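PDB 2EBF: dermonecrotic toxin from Pasteurella multocida, which induces bone resorption and dermonecrosis as a potent mitogenic toxin associated with severe progressive atrophic rhinitis in pigs, represented here by its C-terminal region. Local coordinates for residues Pro196-Phe201 and Lys253-Ile257; Lys204-Ile210 and Asn259-His265; Tyr350-Phe354 and Ala536-Leu540; Lys380-Phe384 and Val531-Trp537. One frame throughout, in Å; residues are numbered along the deposited sequence.

How the contacts relate
All four contacts lie in the part of the C-terminal region that belongs to the C2 family, in two well-separated places. Contacts 1 and 2 come first along the chain and have centres about 9 Å apart. They interleave in sequence and meet in one three-stranded antiparallel sheet, where strand 254-257 pairs with strand 260-263, which in turn pairs with strand 205-207. Contacts 3 and 4, centres about 12 Å apart, share A536 and W537 and pack helices 350-356 and 379-387 on outermost strand 537-539 of a mixed sheet and on the connection leading into it from 528-531. Centres of the two pairs lie about 45 to 54 Å apart, in separate sheets of the C2 region.

Contact 1: residues Pro196-Phe201 and Lys253-Ile257; sequences PEAIDF and KCRII
R255 reaches across to the loop 196-201 and presents the edge of its guanidinium group to two acceptors, A198 O and D200 OD2. NH2 forms a salt bridge with D200 OD2 at 2.7 Å, the carboxylate and guanidinium planes being turned 64° apart. NH1 lies 2.7 Å from A198 O, but the hydrogen bond is weak, as is a second from NH2 to the same oxygen. I199 CA packs over one face of the group, toward its rim. Residues 196-199 form a type I turn in the loop that precedes strand 205-207. This loop lies across strand 254-257, an outer strand of a three-stranded antiparallel sheet, and P196 and I199 touch Y262 of the central strand. Against the turn, I257 CD1 points into an apolar patch, 3.5 Å from I199 CD1 and 3.8 Å from A198 CB, with P196 CB slightly farther off. At the other end the F201 ring lies between I199 CG2, over the centre of one face, and K253 CB, which makes a CH-pi contact with the opposite face, 4.2 Å from the centroid. With CG between the backbone N and carbonyl carbon (chi1 55°), F201 turns CZ to within 3.4 Å of K253 O.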
loop_
_atom_site.group_PDB
_atom_site.type_symbol
_atom_site.label_atom_id
_atom_site.label_comp_id
_atom_site.label_asym_id
_atom_site.label_seq_id
_atom_site.Cartn_x
_atom_site.Cartn_y
_atom_site.Cartn_z
ATOM N N PRO A 196 30.343 -11.519 -1.400
ATOM C CA PRO A 196 31.618 -11.665 -0.690
ATOM C C PRO A 196 31.636 -10.861 0.603
ATOM O O PRO A 196 31.152 -9.723 0.636
ATOM C CB PRO A 196 32.643 -11.093 -1.677
ATOM C CG PRO A 196 32.006 -11.231 -3.007
ATOM C CD PRO A 196 30.539 -11.012 -2.768
ATOM N N GLU A 197 32.195 -11.456 1.654
ATOM C CA GLU A 197 32.221 -10.834 2.979
ATOM C C GLU A 197 33.067 -9.566 3.030
ATOM O O GLU A 197 32.871 -8.724 3.911
ATOM C CB GLU A 197 32.677 -11.839 4.040
ATOM C CG GLU A 197 31.669 -12.961 4.290
ATOM C CD GLU A 197 32.128 -13.973 5.335
ATOM O OE1 GLU A 197 33.286 -13.884 5.813
ATOM O OE2 GLU A 197 31.319 -14.866 5.678
ATOM N N ALA A 198 33.985 -9.424 2.074
ATOM C CA ALA A 198 34.826 -8.225 1.965
ATOM C C ALA A 198 34.007 -6.964 1.700
ATOM O O ALA A 198 34.366 -5.879 2.161
ATOM C CB ALA A 198 35.887 -8.409 0.888
ATOM N N ILE A 199 32.912 -7.108 0.952
ATOM C CA ILE A 199 31.990 -5.996 0.703
ATOM C C ILE A 199 31.411 -5.481 2.022
ATOM O O ILE A 199 30.918 -6.262 2.843
ATOM C CB ILE A 199 30.869 -6.380 -0.301
ATOM C CG1 ILE A 199 31.361 -6.205 -1.738
ATOM C CG2 ILE A 199 29.637 -5.517 -0.108
ATOM C CD1 ILE A 199 31.807 -7.472 -2.388
ATOM N N ASP A 200 31.492 -4.166 2.217
ATOM C CA ASP A 200 31.119 -3.541 3.487
ATOM C C ASP A 200 29.905 -2.610 3.376
ATOM O O ASP A 200 29.577 -1.882 4.322
ATOM C CB ASP A 200 32.333 -2.815 4.106
ATOM C CG ASP A 200 32.814 -1.629 3.268
ATOM O OD1 ASP A 200 33.425 -0.704 3.851
ATOM O OD2 ASP A 200 32.590 -1.615 2.037
ATOM N N PHE A 201 29.245 -2.639 2.220
ATOM C CA PHE A 201 28.002 -1.900 2.009
ATOM C C PHE A 201 26.875 -2.859 1.604
ATOM O O PHE A 201 27.158 -3.943 1.091
ATOM C CB PHE A 201 28.187 -0.778 0.971
ATOM C CG PHE A 201 28.737 -1.241 -0.361
ATOM C CD1 PHE A 201 27.898 -1.784 -1.334
ATOM C CD2 PHE A 201 30.092 -1.099 -0.655
ATOM C CE1 PHE A 201 28.402 -2.202 -2.569
ATOM C CE2 PHE A 201 30.605 -1.513 -1.887
ATOM C CZ PHE A 201 29.758 -2.065 -2.844
ATOM N N LYS A 253 30.451 3.413 -3.474
ATOM C CA LYS A 253 29.821 2.124 -3.167
ATOM C C LYS A 253 29.811 1.207 -4.396
ATOM O O LYS A 253 28.799 0.591 -4.729
ATOM C CB LYS A 253 28.403 2.323 -2.610
ATOM C CG LYS A 253 28.330 3.198 -1.365
ATOM C CD LYS A 253 26.891 3.591 -1.054
ATOM C CE LYS A 253 26.831 4.752 -0.062
ATOM N NZ LYS A 253 25.440 5.261 0.108
ATOM N N CYS A 254 30.952 1.140 -5.071
ATOM C CA CYS A 254 31.155 0.218 -6.177
ATOM C C CYS A 254 32.486 -0.477 -5.969
ATOM O O CYS A 254 33.506 0.179 -5.737
ATOM C CB CYS A 254 31.167 0.958 -7.512
ATOM S SG CYS A 254 29.655 1.830 -7.903
ATOM N N ARG A 255 32.471 -1.806 -6.031
ATOM C CA ARG A 255 33.693 -2.582 -5.887
ATOM C C ARG A 255 33.703 -3.782 -6.823
ATOM O O ARG A 255 32.669 -4.424 -7.036
ATOM C CB ARG A 255 33.882 -3.045 -4.441
ATOM C CG ARG A 255 35.346 -3.250 -4.059
ATOM C CD ARG A 255 35.511 -4.032 -2.765
ATOM N NE ARG A 255 34.874 -3.380 -1.623
ATOM C CZ ARG A 255 34.909 -3.841 -0.374
ATOM N NH1 ARG A 255 35.565 -4.962 -0.090
ATOM N NH2 ARG A 255 34.290 -3.177 0.595
ATOM N N ILE A 256 34.877 -4.064 -7.388
ATOM C CA ILE A 256 35.086 -5.276 -8.178
ATOM C C ILE A 256 35.858 -6.295 -7.350
ATOM O O ILE A 256 36.904 -5.981 -6.777
ATOM C CB ILE A 256 35.827 -4.999 -9.513
ATOM C CG1 ILE A 256 35.020 -4.029 -10.380
ATOM C CG2 ILE A 256 36.078 -6.309 -10.277
ATOM C CD1 ILE A 256 35.823 -3.371 -11.485
ATOM N N ILE A 257 35.320 -7.509 -7.274
ATOM C CA ILE A 257 36.010 -8.629 -6.653
ATOM C C ILE A 257 35.924 -9.817 -7.597
ATOM O O ILE A 257 34.826 -10.256 -7.947
ATOM C CB ILE A 257 35.420 -8.999 -5.264
ATOM C CG1 ILE A 257 35.696 -7.886 -4.248
ATOM C CG2 ILE A 257 35.989 -10.335 -4.769
ATOM C CD1 ILE A 257 35.165 -8.151 -2.847
#

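Contact 2: residues Lys204-Ile210 and Asn259-His265; sequences KYVIEDI and NSLYIGH
Y205 and I263 form a hydrogen-bonded antiparallel pair, joined by I263 N to Y205 O at 2.8 Å. I263 O receives both K204 N and Y205 N, which makes a classic beta bulge at this end of strand 205-207. I207 and L261 are the next hydrogen-bonded pair. Packing is tight on the face carrying Y205, I207, L261 and I263: I207 CD1 meets I263 CD1 at 3.9 Å, I210 CD1 presses on L261 CB at 3.3 Å, and helices 234-248, 288-300 and 305-309 cover this side. On the other face V206 and Y262 lie side by side, V206 CG2 being 3.4 Å from Y262 CD2. The edge with E208 and N259 is the solvent side, and its contacts are polar: S260 OG donates to a lone pair of E208 O at 2.6 Å, and I210 N bonds N259 O. The strand bonds satisfy the paired backbone groups, whereas H265 O, at the Y205 ring edge near CE1, is buried without a hydrogen-bonding partner in the model and probably carries a desolvation cost.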
loop_
_atom_site.group_PDB
_atom_site.type_symbol
_atom_site.label_atom_id
_atom_site.label_comp_id
_atom_site.label_asym_id
_atom_site.label_seq_id
_atom_site.Cartn_x
_atom_site.Cartn_y
_atom_site.Cartn_z
ATOM N N LYS A 204 22.945 -3.637 -3.929
ATOM C CA LYS A 204 21.687 -3.561 -4.656
ATOM C C LYS A 204 21.788 -4.277 -6.004
ATOM O O LYS A 204 20.879 -5.016 -6.386
ATOM C CB LYS A 204 21.267 -2.100 -4.846
ATOM C CG LYS A 204 21.054 -1.346 -3.544
ATOM C CD LYS A 204 20.742 0.122 -3.796
ATOM C CE LYS A 204 20.762 0.933 -2.502
ATOM N NZ LYS A 204 19.587 0.648 -1.626
ATOM N N TYR A 205 22.901 -4.062 -6.709
ATOM C CA TYR A 205 23.100 -4.629 -8.041
ATOM C C TYR A 205 24.451 -5.327 -8.181
ATOM O O TYR A 205 25.449 -4.911 -7.586
ATOM C CB TYR A 205 22.936 -3.558 -9.128
ATOM C CG TYR A 205 21.847 -2.535 -8.832
ATOM C CD1 TYR A 205 22.170 -1.294 -8.285
ATOM C CD2 TYR A 205 20.500 -2.816 -9.085
ATOM C CE1 TYR A 205 21.187 -0.350 -7.995
ATOM C CE2 TYR A 205 19.496 -1.872 -8.802
ATOM C CZ TYR A 205 19.854 -0.637 -8.255
ATOM O OH TYR A 205 18.895 0.319 -7.966
ATOM N N VAL A 206 24.463 -6.408 -8.952
ATOM C CA VAL A 206 25.701 -7.112 -9.263
ATOM C C VAL A 206 25.767 -7.388 -10.749
ATOM O O VAL A 206 24.811 -7.896 -11.339
ATOM C CB VAL A 206 25.853 -8.439 -8.473
ATOM C CG1 VAL A 206 27.132 -9.182 -8.882
ATOM C CG2 VAL A 206 25.874 -8.182 -6.984
ATOM N N ILE A 207 26.894 -7.023 -11.355
ATOM C CA ILE A 207 27.236 -7.510 -12.677
ATOM C C ILE A 207 28.202 -8.671 -12.435
ATOM O O ILE A 207 29.341 -8.473 -11.996
ATOM C CB ILE A 207 27.857 -6.404 -13.577
ATOM C CG1 ILE A 207 26.791 -5.396 -14.031
ATOM C CG2 ILE A 207 28.492 -7.019 -14.818
ATOM C CD1 ILE A 207 26.242 -4.482 -12.941
ATOM N N GLU A 208 27.716 -9.884 -12.692
ATOM C CA GLU A 208 28.422 -11.109 -12.328
ATOM C C GLU A 208 29.711 -11.302 -13.134
ATOM O O GLU A 208 30.751 -11.638 -12.575
ATOM C CB GLU A 208 27.489 -12.319 -12.486
ATOM C CG GLU A 208 28.122 -13.659 -12.129
ATOM C CD GLU A 208 27.113 -14.787 -11.990
ATOM O OE1 GLU A 208 25.979 -14.658 -12.499
ATOM O OE2 GLU A 208 27.459 -15.814 -11.369
ATOM N N ASP A 209 29.626 -11.087 -14.444
ATOM C CA ASP A 209 30.784 -11.214 -15.323
ATOM C C ASP A 209 31.098 -9.881 -15.993
ATOM O O ASP A 209 30.385 -9.439 -16.894
ATOM C CB ASP A 209 30.539 -12.307 -16.372
ATOM C CG ASP A 209 31.797 -12.690 -17.136
ATOM O OD1 ASP A 209 31.791 -13.778 -17.744
ATOM O OD2 ASP A 209 32.787 -11.924 -17.138
ATOM N N ILE A 210 32.188 -9.264 -15.549
ATOM C CA ILE A 210 32.651 -7.971 -16.057
ATOM C C ILE A 210 32.905 -7.924 -17.579
ATOM O O ILE A 210 32.816 -6.856 -18.193
ATOM C CB ILE A 210 33.903 -7.497 -15.240
ATOM C CG1 ILE A 210 33.483 -6.968 -13.858
ATOM C CG2 ILE A 210 34.728 -6.460 -15.977
ATOM C CD1 ILE A 210 32.145 -6.274 -13.833
ATOM N N ASN A 259 36.332 -10.501 -10.907
ATOM C CA ASN A 259 35.544 -10.439 -12.151
ATOM C C ASN A 259 34.059 -10.066 -11.986
ATOM O O ASN A 259 33.304 -10.054 -12.961
ATOM C CB ASN A 259 35.702 -11.740 -12.959
ATOM C CG ASN A 259 35.273 -11.593 -14.409
ATOM O OD1 ASN A 259 34.347 -12.270 -14.861
ATOM N ND2 ASN A 259 35.940 -10.708 -15.144
ATOM N N SER A 260 33.651 -9.759 -10.755
ATOM C CA SER A 260 32.282 -9.312 -10.483
ATOM C C SER A 260 32.252 -7.887 -9.938
ATOM O O SER A 260 33.067 -7.525 -9.088
ATOM C CB SER A 260 31.580 -10.264 -9.508
ATOM O OG SER A 260 31.408 -11.552 -10.078
ATOM N N LEU A 261 31.300 -7.095 -10.432
ATOM C CA LEU A 261 31.102 -5.718 -9.976
ATOM C C LEU A 261 29.874 -5.617 -9.075
ATOM O O LEU A 261 28.782 -6.054 -9.442
ATOM C CB LEU A 261 30.958 -4.778 -11.173
ATOM C CG LEU A 261 30.459 -3.342 -10.993
ATOM C CD1 LEU A 261 31.507 -2.463 -10.336
ATOM C CD2 LEU A 261 30.049 -2.771 -12.338
ATOM N N TYR A 262 30.076 -5.031 -7.898
ATOM C CA TYR A 262 29.036 -4.887 -6.886
ATOM C C TYR A 262 28.734 -3.411 -6.689
ATOM O O TYR A 262 29.650 -2.605 -6.492
ATOM C CB TYR A 262 29.499 -5.511 -5.569
ATOM C CG TYR A 262 29.830 -6.981 -5.688
ATOM C CD1 TYR A 262 31.081 -7.408 -6.147
ATOM C CD2 TYR A 262 28.892 -7.948 -5.350
ATOM C CE1 TYR A 262 31.378 -8.763 -6.264
ATOM C CE2 TYR A 262 29.177 -9.302 -5.466
ATOM C CZ TYR A 262 30.421 -9.704 -5.920
ATOM O OH TYR A 262 30.690 -11.049 -6.028
ATOM N N ILE A 263 27.448 -3.066 -6.750
ATOM C CA ILE A 263 27.015 -1.675 -6.715
ATOM C C ILE A 263 26.091 -1.413 -5.521
ATOM O O ILE A 263 25.153 -2.184 -5.259
ATOM C CB ILE A 263 26.334 -1.274 -8.053
ATOM C CG1 ILE A 263 27.344 -1.356 -9.208
ATOM C CG2 ILE A 263 25.721 0.122 -7.966
ATOM C CD1 ILE A 263 26.720 -1.459 -10.591
ATOM N N GLY A 264 26.367 -0.320 -4.807
ATOM C CA GLY A 264 25.582 0.080 -3.641
ATOM C C GLY A 264 24.758 1.347 -3.821
ATOM O O GLY A 264 23.959 1.690 -2.950
ATOM N N HIS A 265 24.952 2.050 -4.937
ATOM C CA HIS A 265 24.151 3.234 -5.253
ATOM C C HIS A 265 22.938 2.806 -6.046
ATOM O O HIS A 265 23.056 2.038 -6.994
ATOM C CB HIS A 265 24.931 4.243 -6.092
ATOM C CG HIS A 265 26.250 4.634 -5.509
ATOM N ND1 HIS A 265 26.417 5.771 -4.750
ATOM C CD2 HIS A 265 27.467 4.047 -5.583
ATOM C CE1 HIS A 265 27.682 5.867 -4.377
ATOM N NE2 HIS A 265 28.339 4.833 -4.871
#

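Contact 3: residues Tyr350-Phe354 and Ala536-Leu540; sequences YDEQF and AWQFL
Helix 350-356 packs on strand 537-539, the outermost strand of the six-stranded mixed sheet, through two T-shaped (edge-to-face) aromatic pairs. In the first, Y350 turns its edge to F539: CD2 stands over the centre of the F539 ring, the centroids are 4.7 Å apart and the planes meet at 79°. CE2 of Y350 comes within 3.5 Å of F539 CD2. One turn later, F354 sends CZ over the face of the W537 indole, 3.8 Å from W537 CE2, with the planes at 81°. Both helix residues carry CG anti to the backbone N (chi1 180° for Y350), which sends both rings toward the strand. The F354 ring also has W537 O at its edge, 3.6 Å from CE1. Beside the first pair, D351 CB lies at the edge of the F539 ring. No direct hydrogen bond links the two segments; instead, a water donates to D351 O at 2.7 Å and accepts from F539 N at 3.0 Å. The polar ends are held elsewhere, Y350 OH by Y370 OH and W537 NE1 by T529 OG1. Helix and strand are therefore joined mainly by apolar and aromatic packing, in which the two edge-to-face pairs probably limit rotation of the rings, and the single bridging water is the polar link between the segments.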
loop_
_atom_site.group_PDB
_atom_site.type_symbol
_atom_site.label_atom_id
_atom_site.label_comp_id
_atom_site.label_asym_id
_atom_site.label_seq_id
_atom_site.Cartn_x
_atom_site.Cartn_y
_atom_site.Cartn_z
ATOM N N TYR A 350 -10.942 33.005 -6.669
ATOM C CA TYR A 350 -9.862 33.061 -5.677
ATOM C C TYR A 350 -8.595 33.651 -6.274
ATOM O O TYR A 350 -7.891 34.414 -5.605
ATOM C CB TYR A 350 -9.545 31.717 -5.014
ATOM C CG TYR A 350 -8.409 31.883 -4.012
ATOM C CD1 TYR A 350 -8.626 32.506 -2.780
ATOM C CD2 TYR A 350 -7.109 31.473 -4.319
ATOM C CE1 TYR A 350 -7.587 32.689 -1.874
ATOM C CE2 TYR A 350 -6.061 31.648 -3.407
ATOM C CZ TYR A 350 -6.309 32.259 -2.197
ATOM O OH TYR A 350 -5.280 32.444 -1.302
ATOM N N ASP A 351 -8.310 33.304 -7.527
ATOM C CA ASP A 351 -7.129 33.815 -8.216
ATOM C C ASP A 351 -7.098 35.347 -8.304
ATOM O O ASP A 351 -6.039 35.960 -8.143
ATOM C CB ASP A 351 -6.976 33.176 -9.598
ATOM C CG ASP A 351 -8.144 33.479 -10.538
ATOM O OD1 ASP A 351 -9.226 33.924 -10.087
ATOM O OD2 ASP A 351 -7.960 33.264 -11.751
ATOM N N GLU A 352 -8.262 35.951 -8.543
ATOM C CA GLU A 352 -8.389 37.412 -8.580
ATOM C C GLU A 352 -8.247 38.011 -7.187
ATOM O O GLU A 352 -7.655 39.076 -7.020
ATOM C CB GLU A 352 -9.728 37.829 -9.188
ATOM C CG GLU A 352 -9.935 37.365 -10.614
ATOM C CD GLU A 352 -11.266 37.828 -11.200
ATOM O OE1 GLU A 352 -12.059 38.479 -10.475
ATOM O OE2 GLU A 352 -11.515 37.534 -12.394
ATOM N N GLN A 353 -8.796 37.328 -6.190
ATOM C CA GLN A 353 -8.658 37.772 -4.809
ATOM C C GLN A 353 -7.190 37.731 -4.363
ATOM O O GLN A 353 -6.706 38.664 -3.710
ATOM C CB GLN A 353 -9.532 36.929 -3.892
ATOM C CG GLN A 353 -11.025 37.125 -4.130
ATOM C CD GLN A 353 -11.852 35.950 -3.655
ATOM O OE1 GLN A 353 -11.469 35.240 -2.722
ATOM N NE2 GLN A 353 -13.004 35.737 -4.296
ATOM N N PHE A 354 -6.494 36.656 -4.736
ATOM C CA PHE A 354 -5.049 36.527 -4.518
ATOM C C PHE A 354 -4.296 37.666 -5.228
ATOM O O PHE A 354 -3.485 38.351 -4.610
ATOM C CB PHE A 354 -4.557 35.153 -4.998
ATOM C CG PHE A 354 -3.130 34.842 -4.617
ATOM C CD1 PHE A 354 -2.120 34.863 -5.574
ATOM C CD2 PHE A 354 -2.801 34.515 -3.304
ATOM C CE1 PHE A 354 -0.786 34.570 -5.224
ATOM C CE2 PHE A 354 -1.473 34.226 -2.942
ATOM C CZ PHE A 354 -0.467 34.260 -3.910
ATOM N N ALA A 536 4.851 38.008 -12.402
ATOM C CA ALA A 536 3.649 38.074 -11.586
ATOM C C ALA A 536 3.464 36.774 -10.806
ATOM O O ALA A 536 3.628 35.680 -11.349
ATOM C CB ALA A 536 2.431 38.359 -12.451
ATOM N N TRP A 537 3.125 36.914 -9.530
ATOM C CA TRP A 537 2.927 35.781 -8.633
ATOM C C TRP A 537 1.440 35.479 -8.566
ATOM O O TRP A 537 0.664 36.291 -8.084
ATOM C CB TRP A 537 3.456 36.149 -7.254
ATOM C CG TRP A 537 3.389 35.077 -6.210
ATOM C CD1 TRP A 537 3.416 33.729 -6.404
ATOM C CD2 TRP A 537 3.346 35.281 -4.796
ATOM N NE1 TRP A 537 3.366 33.075 -5.192
ATOM C CE2 TRP A 537 3.326 34.005 -4.189
ATOM C CE3 TRP A 537 3.319 36.421 -3.979
ATOM C CZ2 TRP A 537 3.278 33.835 -2.800
ATOM C CZ3 TRP A 537 3.278 36.249 -2.595
ATOM C CH2 TRP A 537 3.251 34.965 -2.025
ATOM N N GLN A 538 1.044 34.306 -9.048
ATOM C CA GLN A 538 -0.377 34.002 -9.134
ATOM C C GLN A 538 -0.754 32.626 -8.638
ATOM O O GLN A 538 0.077 31.724 -8.589
ATOM C CB GLN A 538 -0.875 34.194 -10.563
ATOM C CG GLN A 538 -0.123 33.403 -11.595
ATOM C CD GLN A 538 -0.097 34.100 -12.947
ATOM O OE1 GLN A 538 -0.605 35.215 -13.100
ATOM N NE2 GLN A 538 0.494 33.438 -13.938
ATOM N N PHE A 539 -2.029 32.500 -8.290
ATOM C CA PHE A 539 -2.623 31.261 -7.832
ATOM C C PHE A 539 -2.646 30.227 -8.947
ATOM O O PHE A 539 -2.857 30.560 -10.118
ATOM C CB PHE A 539 -4.035 31.550 -7.334
ATOM C CG PHE A 539 -4.764 30.349 -6.802
ATOM C CD1 PHE A 539 -5.930 29.907 -7.418
ATOM C CD2 PHE A 539 -4.300 29.673 -5.679
ATOM C CE1 PHE A 539 -6.620 28.808 -6.922
ATOM C CE2 PHE A 539 -4.987 28.565 -5.173
ATOM C CZ PHE A 539 -6.139 28.133 -5.798
ATOM N N LEU A 540 -2.425 28.976 -8.562
ATOM C CA LEU A 540 -2.471 27.846 -9.466
ATOM C C LEU A 540 -3.678 26.986 -9.060
ATOM O O LEU A 540 -3.570 26.188 -8.141
ATOM C CB LEU A 540 -1.190 27.036 -9.302
ATOM C CG LEU A 540 -0.402 26.402 -10.442
ATOM C CD1 LEU A 540 0.238 25.131 -9.894
ATOM C CD2 LEU A 540 -1.251 26.072 -11.654
HETATM O O HOH W 1 -3.692 34.905 -8.849
#

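Contact 4: residues Lys380-Phe384 and Val531-Trp537; sequences KSIDF and VDSDGAW
F384 and V531 meet at the centre of the contact and bury nearly equal surface, followed closely by K380. V531 CG2 touches F384 CB at 3.7 Å and also approaches S381, where it lies 3.6 Å from S381 CA. The F384 ring extends on the side away from its own backbone N (chi1 177°), a course that takes it past V531 to W537. There CE1 sits over one face of the indole, toward its rim, and CZ comes 3.5 Å from W537 CE3. The two rings meet obliquely, planes at 44°, while W537 CB makes a CH-pi contact over the F384 face, 4.1 Å from the centroid. Helix 379-387 thereby packs on the connection between neighbouring antiparallel strands 528-531 and 537-539, a reversal closed by D532 N bonding A536 O. F375 of strand 372-376, the other neighbour of 528-531, also touches F384 and S381. K380 packs along residues 532-535 of this reversal. Its chain, bent at three successive torsions, curls over the loop, with CD 4.0 Å from S533 CA and NZ donating to D532 O at 3.2 Å, in the carbonyl plane. Beside S381, a water bonds OG at 2.7 Å and accepts from V531 N.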
loop_
_atom_site.group_PDB
_atom_site.type_symbol
_atom_site.label_atom_id
_atom_site.label_comp_id
_atom_site.label_asym_id
_atom_site.label_seq_id
_atom_site.Cartn_x
_atom_site.Cartn_y
_atom_site.Cartn_z
ATOM N N LYS A 380 12.073 30.760 -12.026
ATOM C CA LYS A 380 11.342 32.026 -11.873
ATOM C C LYS A 380 10.670 32.153 -10.506
ATOM O O LYS A 380 10.682 33.232 -9.897
ATOM C CB LYS A 380 10.278 32.206 -12.963
ATOM C CG LYS A 380 10.838 32.446 -14.356
ATOM C CD LYS A 380 10.064 33.529 -15.105
ATOM C CE LYS A 380 10.680 34.921 -14.921
ATOM N NZ LYS A 380 10.097 35.705 -13.782
ATOM N N SER A 381 10.069 31.054 -10.043
ATOM C CA SER A 381 9.449 31.002 -8.715
ATOM C C SER A 381 10.493 31.121 -7.611
ATOM O O SER A 381 10.307 31.888 -6.661
ATOM C CB SER A 381 8.635 29.713 -8.533
ATOM O OG SER A 381 7.444 29.742 -9.312
ATOM N N ILE A 382 11.587 30.371 -7.740
ATOM C CA ILE A 382 12.658 30.413 -6.750
ATOM C C ILE A 382 13.260 31.823 -6.651
ATOM O O ILE A 382 13.476 32.336 -5.553
ATOM C CB ILE A 382 13.761 29.350 -7.025
ATOM C CG1 ILE A 382 13.185 27.926 -6.879
ATOM C CG2 ILE A 382 14.944 29.563 -6.079
ATOM C CD1 ILE A 382 14.074 26.804 -7.450
ATOM N N ASP A 383 13.514 32.449 -7.801
ATOM C CA ASP A 383 14.046 33.819 -7.827
ATOM C C ASP A 383 13.107 34.833 -7.173
ATOM O O ASP A 383 13.561 35.706 -6.429
ATOM C CB ASP A 383 14.397 34.245 -9.254
ATOM C CG ASP A 383 15.639 33.546 -9.787
ATOM O OD1 ASP A 383 16.556 33.233 -8.994
ATOM O OD2 ASP A 383 15.712 33.319 -11.008
ATOM N N PHE A 384 11.806 34.717 -7.446
ATOM C CA PHE A 384 10.799 35.560 -6.788
ATOM C C PHE A 384 10.837 35.401 -5.265
ATOM O O PHE A 384 10.810 36.383 -4.522
ATOM C CB PHE A 384 9.388 35.230 -7.298
ATOM C CG PHE A 384 8.308 36.004 -6.603
ATOM C CD1 PHE A 384 7.693 35.498 -5.462
ATOM C CD2 PHE A 384 7.919 37.253 -7.076
ATOM C CE1 PHE A 384 6.714 36.222 -4.810
ATOM C CE2 PHE A 384 6.935 37.983 -6.428
ATOM C CZ PHE A 384 6.337 37.471 -5.291
ATOM N N VAL A 531 4.999 31.712 -10.708
ATOM C CA VAL A 531 5.470 33.041 -11.088
ATOM C C VAL A 531 5.570 33.140 -12.620
ATOM O O VAL A 531 6.289 32.367 -13.251
ATOM C CB VAL A 531 6.809 33.404 -10.376
ATOM C CG1 VAL A 531 7.286 34.812 -10.760
ATOM C CG2 VAL A 531 6.645 33.305 -8.859
ATOM N N ASP A 532 4.799 34.076 -13.182
ATOM C CA ASP A 532 4.786 34.445 -14.612
ATOM C C ASP A 532 6.152 34.687 -15.239
ATOM O O ASP A 532 7.155 34.857 -14.544
ATOM C CB ASP A 532 4.007 35.764 -14.796
ATOM C CG ASP A 532 2.627 35.563 -15.373
ATOM O OD1 ASP A 532 2.404 34.564 -16.090
ATOM O OD2 ASP A 532 1.755 36.419 -15.116
ATOM N N SER A 533 6.160 34.738 -16.571
ATOM C CA SER A 533 7.278 35.282 -17.333
ATOM C C SER A 533 7.368 36.789 -17.103
ATOM O O SER A 533 8.452 37.374 -17.184
ATOM C CB SER A 533 7.107 34.979 -18.826
ATOM O OG SER A 533 5.872 35.489 -19.315
ATOM N N ASP A 534 6.222 37.404 -16.803
ATOM C CA ASP A 534 6.147 38.819 -16.431
ATOM C C ASP A 534 6.620 39.040 -14.996
ATOM O O ASP A 534 6.767 40.183 -14.564
ATOM C CB ASP A 534 4.707 39.338 -16.559
ATOM C CG ASP A 534 4.105 39.083 -17.929
ATOM O OD1 ASP A 534 4.468 39.803 -18.882
ATOM O OD2 ASP A 534 3.258 38.168 -18.047
ATOM N N GLY A 535 6.831 37.949 -14.257
ATOM C CA GLY A 535 7.233 38.019 -12.853
ATOM C C GLY A 535 6.068 38.146 -11.884
ATOM O O GLY A 535 6.268 38.373 -10.691
ATOM N N ALA A 536 4.851 38.008 -12.402
ATOM C CA ALA A 536 3.649 38.074 -11.586
ATOM C C ALA A 536 3.464 36.774 -10.806
ATOM O O ALA A 536 3.628 35.680 -11.349
ATOM C CB ALA A 536 2.431 38.359 -12.451
ATOM N N TRP A 537 3.125 36.914 -9.530
ATOM C CA TRP A 537 2.927 35.781 -8.633
ATOM C C TRP A 537 1.440 35.479 -8.566
ATOM O O TRP A 537 0.664 36.291 -8.084
ATOM C CB TRP A 537 3.456 36.149 -7.254
ATOM C CG TRP A 537 3.389 35.077 -6.210
ATOM C CD1 TRP A 537 3.416 33.729 -6.404
ATOM C CD2 TRP A 537 3.346 35.281 -4.796
ATOM N NE1 TRP A 537 3.366 33.075 -5.192
ATOM C CE2 TRP A 537 3.326 34.005 -4.189
ATOM C CE3 TRP A 537 3.319 36.421 -3.979
ATOM C CZ2 TRP A 537 3.278 33.835 -2.800
ATOM C CZ3 TRP A 537 3.278 36.249 -2.595
ATOM C CH2 TRP A 537 3.251 34.965 -2.025
HETATM O O HOH W 2 6.480 29.232 -11.733
#